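Putative iron binding protein (Bordetella pertussis Tohama I, PDB 1Y9U) binds ferric iron through tyrosine side chains and probably serves as a periplasmic binding protein for iron uptake. Local coordinates at residues Leu104-Glu112 with Ala219-Phe227; Pro142-Ala153 with Glu304-Leu315. All coordinates share one frame; numbering follows the deposited sequence.

Overall arrangement
Both contacts join parts of the chain far apart in sequence, and they lie about 19 Å apart between centres. Interaction 1 is the more buried and joins two antiparallel strands, 100-112 and 220-223, mainly through backbone hydrogen bonds. Interaction 2 is partly buried and crosses two helices, 142-155 and 303-318; small apolar side chains do most of the packing and one arginine supplies the bonds. The two meet where Arg107 NE approaches Asn144 OD1 at 3.0 Å, a probable hydrogen bond. At a second point Phe227 packs on Leu147. Tyr143, in the first turn of helix 142-155, and Tyr200, touched by Tyr110, bind ferric iron, although this model holds none.

Interaction 1: residues Leu104-Glu112 with Ala219-Phe227; sequences LRDRVLYVE and AIKVVRPTF
Asp106 turns its carboxylate to Arg224 by placing CG between its own backbone N and carbonyl carbon (chi1 52°), while the arginine runs extended from CG to NE. The pair sits beside an antiparallel strand pairing in the mixed sheet of this periplasmic binding protein. Arg224 NE donates to Asp106 OD2 at 2.8 Å in a salt bridge. The oxygen lies near the guanidinium plane, but the two flat groups are turned 43° apart. Water 1 adds a second link: it donates to Asp106 OD1 and accepts from Arg224 NH2. Arg224 NH1 is bonded to Gly293 O, so the guanidinium is held from more than one direction.

Four backbone bonds join the strands. Leu109 and Val223 form one hydrogen-bonded pair, with Val223 N to Leu109 O at 3.0 Å and nearly straight. Val111 and Lys221 form the other, with Lys221 N to Val111 O at 2.8 Å. Tyr110 and Val222 lie between them as a non-hydrogen-bonded pair.

Val111 CG2 meets Val223 CG2 at 3.9 Å on one face of the sheet. Tyr110 lies on the other face. Ile220 has CG1 between its backbone N and carbonyl carbon (chi1 64°) and is extended beyond, which carries CD1 over one face of the ring, 4.0 Å from the centroid, in a CH-pi contact. The ring hydroxyl bonds to Asn197 O, and helices 179-187 and 198-206 touch the ring. The latter carries Tyr199 and Tyr200, which bind ferric iron in this protein. Val108 CG1 runs alongside Arg224 CG, and Val108 CG2 packs on Val222 CG1. Past the strand, Pro225 CD lies 3.6 Å from Val108 CA. At the far end, Glu112 OE1 accepts from Asp114 N, and water 2 donates to both Glu112 OE2 and Ala219 O, the latter at 2.8 Å.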
loop_
_atom_site.group_PDB
_atom_site.type_symbol
_atom_site.label_atom_id
_atom_site.label_comp_id
_atom_site.label_asym_id
_atom_site.label_seq_id
_atom_site.Cartn_x
_atom_site.Cartn_y
_atom_site.Cartn_z
ATOM N N LEU A 104 3.451 4.741 -0.524
ATOM C CA LEU A 104 2.004 4.709 -0.716
ATOM C C LEU A 104 1.644 3.685 -1.774
ATOM O O LEU A 104 2.301 3.607 -2.820
ATOM C CB LEU A 104 1.453 6.069 -1.139
ATOM C CG LEU A 104 1.946 7.260 -0.319
ATOM C CD1 LEU A 104 1.315 8.541 -0.842
ATOM C CD2 LEU A 104 1.670 7.078 1.162
ATOM N N ARG A 105 0.566 2.952 -1.513
ATOM C CA ARG A 105 0.042 1.883 -2.368
ATOM C C ARG A 105 -1.405 2.216 -2.694
ATOM O O ARG A 105 -2.322 1.805 -1.995
ATOM C CB ARG A 105 0.168 0.583 -1.601
ATOM C CG ARG A 105 1.639 0.178 -1.423
ATOM C CD ARG A 105 1.880 -0.810 -0.327
ATOM N NE ARG A 105 1.135 -2.051 -0.478
ATOM C CZ ARG A 105 1.578 -3.148 -1.082
ATOM N NH1 ARG A 105 2.774 -3.230 -1.635
ATOM N NH2 ARG A 105 0.794 -4.202 -1.123
ATOM N N ASP A 106 -1.578 2.976 -3.766
ATOM C CA ASP A 106 -2.868 3.463 -4.201
ATOM C C ASP A 106 -3.640 2.430 -4.969
ATOM O O ASP A 106 -3.088 1.709 -5.818
ATOM C CB ASP A 106 -2.784 4.786 -4.979
ATOM C CG ASP A 106 -1.806 4.791 -6.128
ATOM O OD1 ASP A 106 -0.665 4.306 -5.991
ATOM O OD2 ASP A 106 -2.101 5.360 -7.176
ATOM N N ARG A 107 -4.925 2.362 -4.655
ATOM C CA ARG A 107 -5.815 1.409 -5.289
ATOM C C ARG A 107 -6.645 2.167 -6.313
ATOM O O ARG A 107 -7.379 3.078 -5.970
ATOM C CB ARG A 107 -6.670 0.685 -4.257
ATOM C CG ARG A 107 -7.391 -0.522 -4.813
ATOM C CD ARG A 107 -7.609 -1.632 -3.764
ATOM N NE ARG A 107 -8.118 -2.899 -4.288
ATOM C CZ ARG A 107 -7.370 -3.778 -4.944
ATOM N NH1 ARG A 107 -6.099 -3.531 -5.204
ATOM N NH2 ARG A 107 -7.903 -4.917 -5.344
ATOM N N VAL A 108 -6.433 1.829 -7.583
ATOM C CA VAL A 108 -6.892 2.632 -8.702
ATOM C C VAL A 108 -7.798 1.824 -9.633
ATOM O O VAL A 108 -8.108 0.670 -9.378
ATOM C CB VAL A 108 -5.670 3.229 -9.449
ATOM C CG1 VAL A 108 -4.763 4.030 -8.481
ATOM C CG2 VAL A 108 -4.852 2.154 -10.136
ATOM N N LEU A 109 -8.219 2.453 -10.727
ATOM C CA LEU A 109 -9.037 1.821 -11.738
ATOM C C LEU A 109 -8.180 1.529 -12.956
ATOM O O LEU A 109 -7.600 2.434 -13.546
ATOM C CB LEU A 109 -10.191 2.736 -12.130
ATOM C CG LEU A 109 -11.348 2.065 -12.875
ATOM C CD1 LEU A 109 -12.167 1.136 -11.959
ATOM C CD2 LEU A 109 -12.247 3.097 -13.531
ATOM N N TYR A 110 -8.054 0.256 -13.306
ATOM C CA TYR A 110 -7.487 -0.122 -14.596
ATOM C C TYR A 110 -8.578 0.032 -15.625
ATOM O O TYR A 110 -9.706 -0.364 -15.356
ATOM C CB TYR A 110 -7.045 -1.565 -14.606
ATOM C CG TYR A 110 -5.899 -1.968 -13.686
ATOM C CD1 TYR A 110 -5.309 -1.097 -12.775
ATOM C CD2 TYR A 110 -5.407 -3.284 -13.739
ATOM C CE1 TYR A 110 -4.287 -1.532 -11.936
ATOM C CE2 TYR A 110 -4.391 -3.707 -12.923
ATOM C CZ TYR A 110 -3.809 -2.821 -12.038
ATOM O OH TYR A 110 -2.840 -3.295 -11.174
ATOM N N VAL A 111 -8.261 0.620 -16.773
ATOM C CA VAL A 111 -9.245 0.963 -17.789
ATOM C C VAL A 111 -8.722 0.547 -19.152
ATOM O O VAL A 111 -7.568 0.827 -19.475
ATOM C CB VAL A 111 -9.521 2.482 -17.796
ATOM C CG1 VAL A 111 -10.537 2.850 -18.863
ATOM C CG2 VAL A 111 -9.961 2.948 -16.394
ATOM N N GLU A 112 -9.564 -0.062 -19.978
ATOM C CA GLU A 112 -9.182 -0.371 -21.351
ATOM C C GLU A 112 -8.607 0.894 -21.980
ATOM O O GLU A 112 -9.176 1.977 -21.818
ATOM C CB GLU A 112 -10.395 -0.842 -22.136
ATOM C CG GLU A 112 -10.066 -1.634 -23.388
ATOM C CD GLU A 112 -9.650 -0.789 -24.586
ATOM O OE1 GLU A 112 -10.067 0.384 -24.681
ATOM O OE2 GLU A 112 -8.881 -1.334 -25.422
ATOM N N ALA A 219 -2.369 -2.887 -22.665
ATOM C CA ALA A 219 -3.801 -2.926 -22.922
ATOM C C ALA A 219 -4.603 -1.919 -22.101
ATOM O O ALA A 219 -5.776 -1.692 -22.413
ATOM C CB ALA A 219 -4.321 -4.304 -22.629
ATOM N N ILE A 220 -3.995 -1.340 -21.059
ATOM C CA ILE A 220 -4.701 -0.559 -20.067
ATOM C C ILE A 220 -4.068 0.804 -19.849
ATOM O O ILE A 220 -2.916 1.070 -20.184
ATOM C CB ILE A 220 -4.804 -1.310 -18.692
ATOM C CG1 ILE A 220 -3.434 -1.552 -18.040
ATOM C CG2 ILE A 220 -5.544 -2.626 -18.876
ATOM C CD1 ILE A 220 -3.527 -1.822 -16.546
ATOM N N LYS A 221 -4.862 1.662 -19.241
ATOM C CA LYS A 221 -4.414 2.895 -18.644
ATOM C C LYS A 221 -4.935 2.952 -17.209
ATOM O O LYS A 221 -5.838 2.203 -16.822
ATOM C CB LYS A 221 -4.903 4.114 -19.423
ATOM C CG LYS A 221 -6.419 4.283 -19.483
ATOM C CD LYS A 221 -6.843 5.437 -20.393
ATOM C CE LYS A 221 -8.325 5.429 -20.560
ATOM N NZ LYS A 221 -8.766 6.502 -21.496
ATOM N N VAL A 222 -4.350 3.840 -16.425
ATOM C CA VAL A 222 -4.760 4.062 -15.050
ATOM C C VAL A 222 -5.599 5.333 -14.944
ATOM O O VAL A 222 -5.234 6.396 -15.460
ATOM C CB VAL A 222 -3.527 4.170 -14.126
ATOM C CG1 VAL A 222 -3.881 4.744 -12.767
ATOM C CG2 VAL A 222 -2.873 2.817 -13.969
ATOM N N VAL A 223 -6.720 5.208 -14.251
ATOM C CA VAL A 223 -7.468 6.358 -13.755
ATOM C C VAL A 223 -7.511 6.192 -12.240
ATOM O O VAL A 223 -7.917 5.140 -11.748
ATOM C CB VAL A 223 -8.891 6.428 -14.356
ATOM C CG1 VAL A 223 -9.704 7.522 -13.706
ATOM C CG2 VAL A 223 -8.805 6.663 -15.843
ATOM N N ARG A 224 -7.076 7.212 -11.507
ATOM C CA ARG A 224 -7.100 7.174 -10.050
ATOM C C ARG A 224 -8.431 7.704 -9.542
ATOM O O ARG A 224 -8.685 8.913 -9.656
ATOM C CB ARG A 224 -5.975 8.021 -9.460
ATOM C CG ARG A 224 -4.564 7.531 -9.798
ATOM C CD ARG A 224 -3.622 7.881 -8.715
ATOM N NE ARG A 224 -2.225 7.535 -8.886
ATOM C CZ ARG A 224 -1.296 8.335 -9.398
ATOM N NH1 ARG A 224 -1.614 9.479 -9.976
ATOM N NH2 ARG A 224 -0.018 7.971 -9.374
ATOM N N PRO A 225 -9.283 6.853 -8.980
ATOM C CA PRO A 225 -10.545 7.355 -8.428
ATOM C C PRO A 225 -10.327 8.163 -7.172
ATOM O O PRO A 225 -9.291 8.052 -6.511
ATOM C CB PRO A 225 -11.336 6.085 -8.102
ATOM C CG PRO A 225 -10.613 4.973 -8.805
ATOM C CD PRO A 225 -9.169 5.395 -8.805
ATOM N N THR A 226 -11.329 8.972 -6.833
ATOM C CA THR A 226 -11.356 9.652 -5.552
ATOM C C THR A 226 -12.639 9.345 -4.819
ATOM O O THR A 226 -13.628 8.892 -5.403
ATOM C CB THR A 226 -11.232 11.155 -5.739
ATOM O OG1 THR A 226 -12.317 11.632 -6.559
ATOM C CG2 THR A 226 -9.918 11.526 -6.451
ATOM N N PHE A 227 -12.600 9.581 -3.524
ATOM C CA PHE A 227 -13.824 9.614 -2.730
ATOM C C PHE A 227 -14.636 10.901 -3.016
ATOM O O PHE A 227 -14.092 11.986 -3.042
ATOM C CB PHE A 227 -13.475 9.420 -1.257
ATOM C CG PHE A 227 -13.142 7.997 -0.909
ATOM C CD1 PHE A 227 -11.840 7.609 -0.602
ATOM C CD2 PHE A 227 -14.135 7.045 -0.872
ATOM C CE1 PHE A 227 -11.565 6.296 -0.277
ATOM C CE2 PHE A 227 -13.852 5.732 -0.538
ATOM C CZ PHE A 227 -12.573 5.360 -0.257
HETATM O O HOH W 1 0.847 5.573 -8.184
HETATM O O HOH W 2 -6.962 -3.003 -24.633
#

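Interaction 2: residues Pro142-Ala153 with Glu304-Leu315; sequences PYNTALVAAMIA and EIAKYRKQASEL
Ala149 and Ala312 pack into each other's helices in a knobs-into-holes crossing. The axes come within 7.8 Å at an angle of 105°. Ala149 sits among Ile305, Tyr308, Arg309 and Ala312; Ala312 sits among Thr145, Val148, Ala149 and Ile152. Small side chains allow this closeness: Ala149 CB lies 3.4 Å from Ile305 O.

On the flanks, isoleucines and Tyr308 meet further alanines and each other. Ile152 CG2 comes to Tyr308 CD2 at 3.5 Å, while its CD1 reaches Ala312 and Leu315. Ala153 CB touches Tyr308 CE1, and Ile305 CG2 meets Ala146 CB.

The polar part centres on Arg309. Its chain bends at chi2 (75°), which turns the guanidinium toward the first turn of helix 142-155. Ala146 CB lies over one face of that group. Arg309 NE donates to Thr145 OG1 at 2.9 Å. Arg309 NH2 also forms a salt bridge with Asp63, so the arginine ties the crossing to a third part of the chain. Tyr143, an iron ligand in this protein, lies in the same first turn, but its CB points away from helix 303-318. Pro142 O accepts from Ala146 N and, at 2.9 Å, from Arg309 NH2, which approach from opposite faces of the carbonyl plane.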
loop_
_atom_site.group_PDB
_atom_site.type_symbol
_atom_site.label_atom_id
_atom_site.label_comp_id
_atom_site.label_asym_id
_atom_site.label_seq_id
_atom_site.Cartn_x
_atom_site.Cartn_y
_atom_site.Cartn_z
ATOM N N PRO A 142 -6.982 -8.260 1.617
ATOM C CA PRO A 142 -6.631 -7.005 2.287
ATOM C C PRO A 142 -6.665 -5.732 1.442
ATOM O O PRO A 142 -6.999 -4.671 1.958
ATOM C CB PRO A 142 -5.241 -7.282 2.824
ATOM C CG PRO A 142 -5.277 -8.728 3.134
ATOM C CD PRO A 142 -6.090 -9.358 2.036
ATOM N N TYR A 143 -6.319 -5.806 0.156
ATOM C CA TYR A 143 -6.380 -4.603 -0.666
ATOM C C TYR A 143 -7.796 -4.056 -0.732
ATOM O O TYR A 143 -8.028 -2.850 -0.752
ATOM C CB TYR A 143 -5.934 -4.906 -2.085
ATOM C CG TYR A 143 -4.512 -5.352 -2.299
ATOM C CD1 TYR A 143 -4.148 -5.988 -3.490
ATOM C CD2 TYR A 143 -3.525 -5.117 -1.367
ATOM C CE1 TYR A 143 -2.848 -6.380 -3.721
ATOM C CE2 TYR A 143 -2.226 -5.511 -1.588
ATOM C CZ TYR A 143 -1.900 -6.145 -2.766
ATOM O OH TYR A 143 -0.592 -6.514 -2.975
ATOM N N ASN A 144 -8.755 -4.972 -0.828
ATOM C CA ASN A 144 -10.152 -4.598 -0.923
ATOM C C ASN A 144 -10.758 -4.259 0.425
ATOM O O ASN A 144 -11.513 -3.296 0.517
ATOM C CB ASN A 144 -10.960 -5.680 -1.630
ATOM C CG ASN A 144 -10.746 -5.694 -3.139
ATOM O OD1 ASN A 144 -10.431 -4.674 -3.744
ATOM N ND2 ASN A 144 -10.884 -6.877 -3.741
ATOM N N THR A 145 -10.447 -5.010 1.484
ATOM C CA THR A 145 -11.034 -4.665 2.779
ATOM C C THR A 145 -10.561 -3.326 3.278
ATOM O O THR A 145 -11.307 -2.632 3.934
ATOM C CB THR A 145 -10.811 -5.714 3.857
ATOM O OG1 THR A 145 -9.410 -5.883 4.078
ATOM C CG2 THR A 145 -11.370 -7.077 3.452
ATOM N N ALA A 146 -9.337 -2.933 2.942
ATOM C CA ALA A 146 -8.877 -1.606 3.321
ATOM C C ALA A 146 -9.680 -0.508 2.618
ATOM O O ALA A 146 -9.992 0.514 3.216
ATOM C CB ALA A 146 -7.400 -1.450 3.022
ATOM N N LEU A 147 -9.995 -0.702 1.330
ATOM C CA LEU A 147 -10.761 0.291 0.566
ATOM C C LEU A 147 -12.175 0.398 1.143
ATOM O O LEU A 147 -12.709 1.482 1.314
ATOM C CB LEU A 147 -10.798 -0.084 -0.932
ATOM C CG LEU A 147 -11.687 0.793 -1.827
ATOM C CD1 LEU A 147 -11.223 2.218 -1.846
ATOM C CD2 LEU A 147 -11.759 0.215 -3.256
ATOM N N VAL A 148 -12.769 -0.758 1.435
ATOM C CA VAL A 148 -14.103 -0.820 2.056
ATOM C C VAL A 148 -14.106 -0.122 3.415
ATOM O O VAL A 148 -15.025 0.615 3.732
ATOM C CB VAL A 148 -14.613 -2.280 2.142
ATOM C CG1 VAL A 148 -15.962 -2.374 2.886
ATOM C CG2 VAL A 148 -14.745 -2.838 0.720
ATOM N N ALA A 149 -13.066 -0.335 4.207
ATOM C CA ALA A 149 -12.957 0.317 5.519
ATOM C C ALA A 149 -12.892 1.831 5.382
ATOM O O ALA A 149 -13.557 2.568 6.109
ATOM C CB ALA A 149 -11.751 -0.215 6.289
ATOM N N ALA A 150 -12.126 2.321 4.419
ATOM C CA ALA A 150 -12.059 3.755 4.181
ATOM C C ALA A 150 -13.416 4.288 3.723
ATOM O O ALA A 150 -13.829 5.388 4.085
ATOM C CB ALA A 150 -10.988 4.070 3.148
ATOM N N MET A 151 -14.127 3.509 2.909
ATOM C CA MET A 151 -15.449 3.915 2.448
ATOM C C MET A 151 -16.439 4.020 3.625
ATOM O O MET A 151 -17.248 4.933 3.660
ATOM C CB MET A 151 -15.990 2.959 1.373
ATOM C CG MET A 151 -17.262 3.476 0.687
ATOM S SD MET A 151 -17.779 2.421 -0.690
ATOM C CE MET A 151 -16.591 2.885 -1.953
ATOM N N ILE A 152 -16.372 3.111 4.587
ATOM C CA ILE A 152 -17.233 3.236 5.786
ATOM C C ILE A 152 -16.881 4.528 6.515
ATOM O O ILE A 152 -17.754 5.287 6.922
ATOM C CB ILE A 152 -17.101 2.025 6.717
ATOM C CG1 ILE A 152 -17.546 0.741 6.002
ATOM C CG2 ILE A 152 -17.917 2.235 7.997
ATOM C CD1 ILE A 152 -17.225 -0.514 6.728
ATOM N N ALA A 153 -15.584 4.787 6.684
ATOM C CA ALA A 153 -15.139 5.986 7.387
ATOM C C ALA A 153 -15.666 7.265 6.741
ATOM O O ALA A 153 -16.072 8.209 7.436
ATOM C CB ALA A 153 -13.626 6.028 7.450
ATOM N N GLU A 304 -7.611 5.030 10.334
ATOM C CA GLU A 304 -9.054 4.742 10.167
ATOM C C GLU A 304 -9.318 3.432 9.425
ATOM O O GLU A 304 -10.336 2.763 9.655
ATOM C CB GLU A 304 -9.777 5.901 9.455
ATOM C CG GLU A 304 -9.830 7.198 10.245
ATOM C CD GLU A 304 -10.912 7.181 11.312
ATOM O OE1 GLU A 304 -10.600 6.814 12.451
ATOM O OE2 GLU A 304 -12.072 7.510 10.994
ATOM N N ILE A 305 -8.427 3.070 8.512
ATOM C CA ILE A 305 -8.569 1.813 7.780
ATOM C C ILE A 305 -8.495 0.631 8.754
ATOM O O ILE A 305 -9.284 -0.309 8.685
ATOM C CB ILE A 305 -7.492 1.706 6.673
ATOM C CG1 ILE A 305 -7.763 2.725 5.581
ATOM C CG2 ILE A 305 -7.427 0.302 6.100
ATOM C CD1 ILE A 305 -6.541 3.004 4.750
ATOM N N ALA A 306 -7.558 0.696 9.694
ATOM C CA ALA A 306 -7.435 -0.329 10.709
ATOM C C ALA A 306 -8.650 -0.343 11.640
ATOM O O ALA A 306 -9.126 -1.417 11.996
ATOM C CB ALA A 306 -6.146 -0.125 11.516
ATOM N N LYS A 307 -9.151 0.836 11.992
ATOM C CA LYS A 307 -10.336 0.977 12.859
ATOM C C LYS A 307 -11.565 0.273 12.285
ATOM O O LYS A 307 -12.309 -0.328 13.029
ATOM C CB LYS A 307 -10.679 2.467 13.074
ATOM C CG LYS A 307 -11.945 2.766 13.923
ATOM C CD LYS A 307 -12.237 4.269 14.079
ATOM C CE LYS A 307 -13.616 4.542 14.748
ATOM N NZ LYS A 307 -13.787 5.967 15.200
ATOM N N TYR A 308 -11.779 0.382 10.971
ATOM C CA TYR A 308 -12.996 -0.116 10.323
ATOM C C TYR A 308 -12.784 -1.435 9.570
ATOM O O TYR A 308 -13.703 -1.898 8.885
ATOM C CB TYR A 308 -13.558 0.945 9.367
ATOM C CG TYR A 308 -14.179 2.129 10.052
ATOM C CD1 TYR A 308 -13.486 3.323 10.204
ATOM C CD2 TYR A 308 -15.475 2.060 10.558
ATOM C CE1 TYR A 308 -14.061 4.417 10.829
ATOM C CE2 TYR A 308 -16.057 3.153 11.194
ATOM C CZ TYR A 308 -15.343 4.326 11.326
ATOM O OH TYR A 308 -15.903 5.425 11.957
ATOM N N ARG A 309 -11.624 -2.070 9.714
ATOM C CA ARG A 309 -11.247 -3.241 8.923
ATOM C C ARG A 309 -12.171 -4.433 9.140
ATOM O O ARG A 309 -12.629 -5.060 8.188
ATOM C CB ARG A 309 -9.778 -3.668 9.154
ATOM C CG ARG A 309 -9.199 -4.408 7.954
ATOM C CD ARG A 309 -8.867 -3.456 6.809
ATOM N NE ARG A 309 -8.005 -3.975 5.762
ATOM C CZ ARG A 309 -6.674 -3.941 5.758
ATOM N NH1 ARG A 309 -5.993 -3.440 6.786
ATOM N NH2 ARG A 309 -6.024 -4.385 4.701
ATOM N N LYS A 310 -12.429 -4.747 10.402
ATOM C CA LYS A 310 -13.265 -5.900 10.720
ATOM C C LYS A 310 -14.706 -5.646 10.263
ATOM O O LYS A 310 -15.313 -6.522 9.664
ATOM C CB LYS A 310 -13.213 -6.214 12.216
ATOM C CG LYS A 310 -13.925 -7.501 12.628
ATOM C CD LYS A 310 -14.234 -7.537 14.131
ATOM C CE LYS A 310 -12.963 -7.638 14.979
ATOM N NZ LYS A 310 -13.226 -7.701 16.454
ATOM N N GLN A 311 -15.224 -4.445 10.471
ATOM C CA GLN A 311 -16.552 -4.070 9.993
ATOM C C GLN A 311 -16.649 -4.225 8.463
ATOM O O GLN A 311 -17.636 -4.713 7.933
ATOM C CB GLN A 311 -16.899 -2.625 10.385
ATOM C CG GLN A 311 -18.376 -2.258 10.142
ATOM C CD GLN A 311 -18.768 -0.859 10.575
ATOM O OE1 GLN A 311 -17.975 -0.137 11.186
ATOM N NE2 GLN A 311 -19.988 -0.466 10.242
ATOM N N ALA A 312 -15.591 -3.830 7.766
ATOM C CA ALA A 312 -15.535 -3.915 6.320
ATOM C C ALA A 312 -15.577 -5.363 5.865
ATOM O O ALA A 312 -16.323 -5.693 4.958
ATOM C CB ALA A 312 -14.262 -3.242 5.821
ATOM N N SER A 313 -14.764 -6.229 6.475
ATOM C CA SER A 313 -14.724 -7.635 6.137
ATOM C C SER A 313 -16.099 -8.284 6.357
ATOM O O SER A 313 -16.560 -9.131 5.576
ATOM C CB SER A 313 -13.667 -8.380 6.963
ATOM O OG SER A 313 -13.680 -9.767 6.710
ATOM N N GLU A 314 -16.744 -7.889 7.446
ATOM C CA GLU A 314 -18.047 -8.459 7.766
ATOM C C GLU A 314 -19.092 -7.991 6.756
ATOM O O GLU A 314 -19.984 -8.775 6.403
ATOM C CB GLU A 314 -18.409 -8.207 9.237
ATOM C CG GLU A 314 -17.567 -9.108 10.136
ATOM C CD GLU A 314 -17.521 -8.742 11.618
ATOM O OE1 GLU A 314 -18.199 -7.787 12.056
ATOM O OE2 GLU A 314 -16.785 -9.448 12.350
ATOM N N LEU A 315 -18.979 -6.757 6.257
ATOM C CA LEU A 315 -19.903 -6.267 5.225
ATOM C C LEU A 315 -19.702 -7.027 3.905
ATOM O O LEU A 315 -20.647 -7.393 3.221
ATOM C CB LEU A 315 -19.740 -4.770 4.982
ATOM C CG LEU A 315 -20.579 -3.738 5.715
ATOM C CD1 LEU A 315 -20.334 -2.392 5.074
ATOM C CD2 LEU A 315 -22.071 -4.077 5.720
#